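Local coordinates for protein 6-phosphogluconolactonase (Thermotoga maritima, PDB 1PBT) that hydrolyses 6-phosphogluconolactone to 6-phosphogluconate, the second step in the oxidative stage of the pentose phosphate pathway, at residues L68-Y71 against E72-E76. Numbering follows the deposited sequence.
Sequences LPVY and EKLAE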
loop_
_atom_site.group_PDB
_atom_site.type_symbol
_atom_site.label_atom_id
_atom_site.label_comp_id
_atom_site.label_asym_id
_atom_site.label_seq_id
_atom_site.Cartn_x
_atom_site.Cartn_y
_atom_site.Cartn_z
ATOM N N LEU A 68 -1.951 -6.811 7.016
ATOM C CA LEU A 68 -1.752 -6.618 8.452
ATOM C C LEU A 68 -0.849 -7.642 9.159
ATOM O O LEU A 68 0.086 -7.252 9.868
ATOM C CB LEU A 68 -3.115 -6.516 9.161
ATOM C CG LEU A 68 -3.935 -5.289 8.716
ATOM C CD1 LEU A 68 -5.344 -5.330 9.325
ATOM C CD2 LEU A 68 -3.205 -4.014 9.124
ATOM N N PRO A 69 -1.109 -8.952 8.984
ATOM C CA PRO A 69 -0.293 -9.997 9.623
ATOM C C PRO A 69 1.180 -9.875 9.231
ATOM O O PRO A 69 2.082 -10.158 10.017
ATOM C CB PRO A 69 -0.907 -11.298 9.094
ATOM C CG PRO A 69 -2.312 -10.921 8.776
ATOM C CD PRO A 69 -2.185 -9.554 8.174
ATOM N N VAL A 70 1.412 -9.482 7.983
ATOM C CA VAL A 70 2.759 -9.313 7.489
ATOM C C VAL A 70 3.438 -8.154 8.198
ATOM O O VAL A 70 4.601 -8.262 8.587
ATOM C CB VAL A 70 2.757 -9.084 5.963
ATOM C CG1 VAL A 70 4.139 -8.615 5.478
ATOM C CG2 VAL A 70 2.364 -10.393 5.266
ATOM N N TYR A 71 2.709 -7.054 8.388
ATOM C CA TYR A 71 3.278 -5.894 9.059
ATOM C C TYR A 71 3.597 -6.258 10.506
ATOM O O TYR A 71 4.606 -5.824 11.061
ATOM C CB TYR A 71 2.306 -4.704 9.055
ATOM C CG TYR A 71 1.823 -4.259 7.693
ATOM C CD1 TYR A 71 2.615 -4.443 6.551
ATOM C CD2 TYR A 71 0.600 -3.598 7.552
ATOM C CE1 TYR A 71 2.194 -3.973 5.301
ATOM C CE2 TYR A 71 0.164 -3.120 6.294
ATOM C CZ TYR A 71 0.974 -3.315 5.182
ATOM O OH TYR A 71 0.562 -2.848 3.956
ATOM N N GLU A 72 2.723 -7.057 11.102
ATOM C CA GLU A 72 2.869 -7.493 12.484
ATOM C C GLU A 72 4.229 -8.150 12.698
ATOM O O GLU A 72 4.916 -7.887 13.696
ATOM C CB GLU A 72 1.735 -8.465 12.809
ATOM C CG GLU A 72 1.637 -8.890 14.253
ATOM C CD GLU A 72 0.259 -9.418 14.585
ATOM O OE1 GLU A 72 -0.350 -10.083 13.714
ATOM O OE2 GLU A 72 -0.213 -9.170 15.716
ATOM N N LYS A 73 4.627 -8.988 11.748
ATOM C CA LYS A 73 5.912 -9.675 11.812
ATOM C C LYS A 73 7.053 -8.724 11.463
ATOM O O LYS A 73 8.113 -8.764 12.084
ATOM C CB LYS A 73 5.926 -10.858 10.843
ATOM C CG LYS A 73 4.913 -11.948 11.156
ATOM C CD LYS A 73 5.300 -12.729 12.395
ATOM C CE LYS A 73 4.501 -14.019 12.497
ATOM N NZ LYS A 73 5.015 -14.898 13.587
ATOM N N LEU A 74 6.836 -7.873 10.462
ATOM C CA LEU A 74 7.872 -6.919 10.066
ATOM C C LEU A 74 8.248 -5.983 11.220
ATOM O O LEU A 74 9.411 -5.595 11.361
ATOM C CB LEU A 74 7.410 -6.093 8.859
ATOM C CG LEU A 74 7.472 -6.812 7.505
ATOM C CD1 LEU A 74 6.856 -5.930 6.417
ATOM C CD2 LEU A 74 8.920 -7.126 7.163
ATOM N N ALA A 75 7.264 -5.635 12.044
ATOM C CA ALA A 75 7.507 -4.752 13.178
ATOM C C ALA A 75 8.470 -5.372 14.190
ATOM O O ALA A 75 9.106 -4.662 14.969
ATOM C CB ALA A 75 6.206 -4.420 13.848
ATOM N N GLU A 76 8.576 -6.693 14.168
ATOM C CA GLU A 76 9.445 -7.392 15.103
ATOM C C GLU A 76 10.899 -7.448 14.656
ATOM O O GLU A 76 11.780 -7.731 15.465
ATOM C CB GLU A 76 8.910 -8.814 15.329
ATOM C CG GLU A 76 7.662 -8.869 16.199
ATOM C CD GLU A 76 6.820 -10.115 15.971
ATOM O OE1 GLU A 76 7.391 -11.186 15.663
ATOM O OE2 GLU A 76 5.579 -10.024 16.115
HETATM O O HOH W 1 1.398 -12.076 12.163
#
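Successive i to i+4 bonds of an alpha-helix join L68-Y71 to E72-A75: the amide N of E72 reaches O of L68 at 2.9 Å, L74 N reaches V70 O, and A75 N closes on Y71 O at 2.8 Å. The bond between K73 N and P69 O is slacker, at 3.3 Å, with its donor tilted 31° from the carbonyl plane; K73 N also makes a weak hydrogen bond to V70 O. The carbonyl of P69 has a further donor in a water, which spans from it to OE1 of E72. With CG anti to the backbone N (chi1 -173°) and the chain extended beyond it, the E72 carboxylate lies back alongside the preceding turn, where OE1 comes within 4.1 Å of CA of P69 and accepts the water's other hydrogen. On the buried face, V70 and L74 run side by side in the same direction, and CG1 of V70 meets CD1 of L74 at 3.9 Å. The V70 torsion that sets CG1 anti to its own N (chi1 168°) brings this methyl to its neighbour one turn on. That same L74 methyl also lies at the edge of the Y71 ring, near the ring plane, in a looser approach of 4.5 Å between the CD1 atoms of the two residues. The Y71 side chain is buried, and its OH is hydrogen-bonded to O of A62. This short helix, 67-74, is the crossover of a beta-alpha-beta unit between the parallel strands 57-61 and 84-92. V70 packs on V40 and I43 of helix 35-53 and L74 on I43, whereas L68, Y71 and A75 meet helix 102-111; R113 hydrogen-bonds to O of E72 through NH1 and forms a salt bridge through NH2 with OE2 of E76.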